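PDB 3S9V: abietadiene synthase, chloroplastic from Abies grandis, which is a chloroplast enzyme of the terpene synthase family, a large single-chain protein built mainly of helices. Local coordinates for residues G326-I329 with L330-G334; N368-R371 with C372-S376. All coordinates share one frame; numbering follows the deposited sequence.

Contact 1 (G326-I329 with L330-G334); sequences GLRI and LRLHG
The imidazole of His333 meets the carbonyl oxygen of Ile329 with its edge: CD2 lies 3.0 Å from Ile329 O, and the oxygen sits near the ring plane. With CG anti to its own carbonyl carbon (chi1 -74°), the ring swings back beside the helix, and CD2 also reaches Ile329 CG2 at 3.8 Å, the two side chains running alongside each other. The same oxygen accepts the His333 backbone N at 3.1 Å. One face of the Arg328 guanidinium carries Ile329 CG1, 3.8 Å above the plane and displaced toward the rim. Leu332 CD1 comes in obliquely, 4.0 Å from Arg328 CG, while Leu332 N donates to Arg328 O at 2.9 Å in a nearly straight bond (N-H...O 165°).

A Schellman motif ends the helix here: Tyr335 N returns to Leu330 O and Gly334 N to Arg331 O, with Gly334 at positive phi (84°). Arg328 NH1 forms a salt bridge with Asp278 and Arg331 NH2 one with Glu380, and His333 NE2 bonds to Glu281. Ile329 touches Val277 and Asp278 of helix 269-282 and Leu297 of helix 290-301, while Leu327 and Arg328 pack on helix 363-373.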
loop_
_atom_site.group_PDB
_atom_site.type_symbol
_atom_site.label_atom_id
_atom_site.label_comp_id
_atom_site.label_asym_id
_atom_site.label_seq_id
_atom_site.Cartn_x
_atom_site.Cartn_y
_atom_site.Cartn_z
ATOM N N GLY A 326 8.224 -2.099 5.337
ATOM C CA GLY A 326 9.561 -1.774 4.889
ATOM C C GLY A 326 10.002 -2.579 3.685
ATOM O O GLY A 326 10.618 -2.031 2.772
ATOM N N LEU A 327 9.699 -3.877 3.670
ATOM C CA LEU A 327 10.102 -4.717 2.542
ATOM C C LEU A 327 9.493 -4.227 1.226
ATOM O O LEU A 327 10.209 -4.090 0.230
ATOM C CB LEU A 327 9.724 -6.188 2.786
ATOM C CG LEU A 327 9.927 -7.143 1.605
ATOM C CD1 LEU A 327 11.358 -7.035 1.088
ATOM C CD2 LEU A 327 9.608 -8.564 2.037
ATOM N N ARG A 328 8.191 -3.939 1.218
ATOM C CA ARG A 328 7.554 -3.464 -0.017
ATOM C C ARG A 328 8.035 -2.091 -0.474
ATOM O O ARG A 328 8.438 -1.918 -1.633
ATOM C CB ARG A 328 6.028 -3.427 0.117
ATOM C CG ARG A 328 5.304 -2.997 -1.175
ATOM C CD ARG A 328 3.791 -3.041 -0.994
ATOM N NE ARG A 328 3.437 -2.342 0.230
ATOM C CZ ARG A 328 3.191 -1.042 0.313
ATOM N NH1 ARG A 328 2.902 -0.507 1.492
ATOM N NH2 ARG A 328 3.194 -0.286 -0.779
ATOM N N ILE A 329 7.990 -1.115 0.426
ATOM C CA ILE A 329 8.403 0.240 0.085
ATOM C C ILE A 329 9.886 0.384 -0.249
ATOM O O ILE A 329 10.236 1.101 -1.182
ATOM C CB ILE A 329 8.031 1.223 1.201
ATOM C CG1 ILE A 329 6.506 1.264 1.343
ATOM C CG2 ILE A 329 8.583 2.614 0.881
ATOM C CD1 ILE A 329 5.995 2.166 2.465
ATOM N N LEU A 330 10.757 -0.281 0.505
ATOM C CA LEU A 330 12.192 -0.219 0.229
ATOM C C LEU A 330 12.483 -0.920 -1.096
ATOM O O LEU A 330 13.347 -0.491 -1.868
ATOM C CB LEU A 330 12.999 -0.877 1.358
ATOM C CG LEU A 330 13.032 -0.097 2.682
ATOM C CD1 LEU A 330 13.761 -0.897 3.741
ATOM C CD2 LEU A 330 13.734 1.243 2.470
ATOM N N ARG A 331 11.756 -2.002 -1.358
ATOM C CA ARG A 331 11.942 -2.725 -2.598
ATOM C C ARG A 331 11.514 -1.868 -3.779
ATOM O O ARG A 331 12.253 -1.737 -4.759
ATOM C CB ARG A 331 11.141 -4.026 -2.604
ATOM C CG ARG A 331 10.935 -4.595 -4.006
ATOM C CD ARG A 331 10.507 -6.045 -3.958
ATOM N NE ARG A 331 11.620 -6.895 -3.564
ATOM C CZ ARG A 331 11.552 -8.216 -3.470
ATOM N NH1 ARG A 331 12.623 -8.906 -3.108
ATOM N NH2 ARG A 331 10.411 -8.843 -3.725
ATOM N N LEU A 332 10.324 -1.282 -3.694
ATOM C CA LEU A 332 9.848 -0.457 -4.797
ATOM C C LEU A 332 10.748 0.741 -5.045
ATOM O O LEU A 332 10.838 1.222 -6.174
ATOM C CB LEU A 332 8.404 -0.000 -4.556
ATOM C CG LEU A 332 7.350 -1.111 -4.665
ATOM C CD1 LEU A 332 5.987 -0.584 -4.275
ATOM C CD2 LEU A 332 7.321 -1.650 -6.093
ATOM N N HIS A 333 11.432 1.220 -4.012
ATOM C CA HIS A 333 12.309 2.372 -4.199
ATOM C C HIS A 333 13.763 2.051 -4.539
ATOM O O HIS A 333 14.636 2.909 -4.414
ATOM C CB HIS A 333 12.237 3.288 -2.978
ATOM C CG HIS A 333 10.967 4.073 -2.907
ATOM N ND1 HIS A 333 10.894 5.401 -3.265
ATOM C CD2 HIS A 333 9.707 3.702 -2.582
ATOM C CE1 HIS A 333 9.643 5.815 -3.164
ATOM N NE2 HIS A 333 8.903 4.801 -2.752
ATOM N N GLY A 334 14.016 0.812 -4.959
ATOM C CA GLY A 334 15.357 0.408 -5.373
ATOM C C GLY A 334 16.386 -0.042 -4.348
ATOM O O GLY A 334 17.561 -0.189 -4.686
#

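Contact 2 (N368-R371 with C372-S376)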
loop_
_atom_site.group_PDB
_atom_site.type_symbol
_atom_site.label_atom_id
_atom_site.label_comp_id
_atom_site.label_asym_id
_atom_site.label_seq_id
_atom_site.Cartn_x
_atom_site.Cartn_y
_atom_site.Cartn_z
ATOM N N ASN A 368 -1.156 -5.441 5.432
ATOM C CA ASN A 368 0.106 -4.909 4.926
ATOM C C ASN A 368 1.003 -6.028 4.407
ATOM O O ASN A 368 1.789 -5.828 3.475
ATOM C CB ASN A 368 0.817 -4.087 6.006
ATOM C CG ASN A 368 0.088 -2.787 6.308
ATOM O OD1 ASN A 368 -0.343 -2.084 5.391
ATOM N ND2 ASN A 368 -0.052 -2.459 7.590
ATOM N N VAL A 369 0.869 -7.211 5.000
ATOM C CA VAL A 369 1.641 -8.363 4.568
ATOM C C VAL A 369 1.121 -8.782 3.193
ATOM O O VAL A 369 1.897 -9.165 2.320
ATOM C CB VAL A 369 1.498 -9.556 5.560
ATOM C CG1 VAL A 369 2.088 -10.823 4.953
ATOM C CG2 VAL A 369 2.206 -9.238 6.869
ATOM N N ASN A 370 -0.192 -8.702 2.994
ATOM C CA ASN A 370 -0.791 -9.081 1.710
ATOM C C ASN A 370 -0.342 -8.156 0.579
ATOM O O ASN A 370 -0.007 -8.614 -0.515
ATOM C CB ASN A 370 -2.326 -9.091 1.805
ATOM C CG ASN A 370 -2.994 -9.393 0.468
ATOM O OD1 ASN A 370 -3.198 -8.505 -0.354
ATOM N ND2 ASN A 370 -3.320 -10.660 0.244
ATOM N N ARG A 371 -0.337 -6.856 0.842
ATOM C CA ARG A 371 0.104 -5.885 -0.154
ATOM C C ARG A 371 1.550 -6.201 -0.543
ATOM O O ARG A 371 1.910 -6.183 -1.720
ATOM C CB ARG A 371 0.015 -4.460 0.410
ATOM C CG ARG A 371 -1.411 -3.987 0.678
ATOM C CD ARG A 371 -1.413 -2.711 1.504
ATOM N NE ARG A 371 -0.881 -1.585 0.748
ATOM C CZ ARG A 371 -0.324 -0.509 1.290
ATOM N NH1 ARG A 371 -0.211 -0.396 2.609
ATOM N NH2 ARG A 371 0.133 0.453 0.503
ATOM N N CYS A 372 2.365 -6.506 0.458
ATOM C CA CYS A 372 3.766 -6.833 0.242
ATOM C C CYS A 372 3.971 -8.118 -0.579
ATOM O O CYS A 372 4.805 -8.158 -1.482
ATOM C CB CYS A 372 4.478 -6.956 1.601
ATOM S SG CYS A 372 6.183 -7.586 1.536
ATOM N N SER A 373 3.197 -9.156 -0.286
ATOM C CA SER A 373 3.348 -10.438 -0.982
ATOM C C SER A 373 3.149 -10.410 -2.491
ATOM O O SER A 373 3.597 -11.320 -3.193
ATOM C CB SER A 373 2.401 -11.485 -0.387
ATOM O OG SER A 373 1.052 -11.198 -0.725
ATOM N N HIS A 374 2.469 -9.385 -2.995
ATOM C CA HIS A 374 2.230 -9.294 -4.431
ATOM C C HIS A 374 3.421 -8.741 -5.208
ATOM O O HIS A 374 3.543 -8.984 -6.405
ATOM C CB HIS A 374 0.993 -8.435 -4.715
ATOM C CG HIS A 374 -0.302 -9.131 -4.430
ATOM N ND1 HIS A 374 -0.871 -10.031 -5.306
ATOM C CD2 HIS A 374 -1.109 -9.103 -3.342
ATOM C CE1 HIS A 374 -1.970 -10.531 -4.769
ATOM N NE2 HIS A 374 -2.136 -9.985 -3.577
ATOM N N VAL A 375 4.299 -8.001 -4.536
ATOM C CA VAL A 375 5.453 -7.422 -5.218
ATOM C C VAL A 375 6.622 -8.384 -5.080
ATOM O O VAL A 375 7.644 -8.077 -4.469
ATOM C CB VAL A 375 5.809 -6.038 -4.622
ATOM C CG1 VAL A 375 6.810 -5.335 -5.509
ATOM C CG2 VAL A 375 4.548 -5.193 -4.490
ATOM N N SER A 376 6.452 -9.556 -5.679
ATOM C CA SER A 376 7.441 -10.607 -5.612
ATOM C C SER A 376 8.195 -10.837 -6.909
ATOM O O SER A 376 7.744 -10.455 -7.997
ATOM C CB SER A 376 6.756 -11.908 -5.222
ATOM O OG SER A 376 5.776 -12.229 -6.197
HETATM O O HOH W 1 -4.593 -11.090 -2.470
#
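Cys372 N donates to Asn368 O at 3.1 Å in a regular i to i+4 helical bond. Ser373 N does the same to Val369 O at 2.9 Å, after which the pattern slackens to a weak bond from His374 N to Arg371 O. This C-terminal part of helix 363-373 then leads into an inverse gamma turn centred on Val375. Ser373 turns its hydroxyl back on the helix: OG lies between the backbone N and the carbonyl carbon (chi1 71°), and donates to Asn370 O at 2.8 Å, approaching well off the carbonyl direction (C=O...OG 121°). His374 CD2 also approaches this oxygen, 3.1 Å from Asn370 O, with the oxygen near the ring plane.

The Asn370 amide crosses the imidazole at 64° between planes, OD1 standing 3.7 Å from His374 CD2 at the ring edge. Reaching back one turn, Arg371 NH1 donates to Asn368 OD1 (3.3 Å) in the guanidinium plane, which should limit rotation of both groups. Asp278 takes the Arg371 NH2 in a salt bridge, Asp321 accepts from Asn368 ND2, and Thr390 OG1 from Asn370 ND2. A water completes the link between amide and ring, accepting from Asn370 ND2 at 3.0 Å and lying in the imidazole plane 2.9 Å from His374 NE2.

In the fold
Along the chain contact 1 comes first, within helix 320-332 and its exit, and contact 2 follows within helix 363-373 and its exit. Each is local, so neither closes a long loop, and the two run in series without nesting or crossing. Their centres are about 11 Å apart, and they touch: Leu327 CD2 packs on Cys372 SG, Leu332 CD2 on Val375 CG1, and Arg331 NH2 probably donates to Val375 O. Asp278, shared by the two contacts, ties both helices to helix 269-282. At the end of contact 2, Ser376 OG and O bond to Glu728 and Asn731, joining this part of the terpene synthase N-terminal domain to helix 712-736.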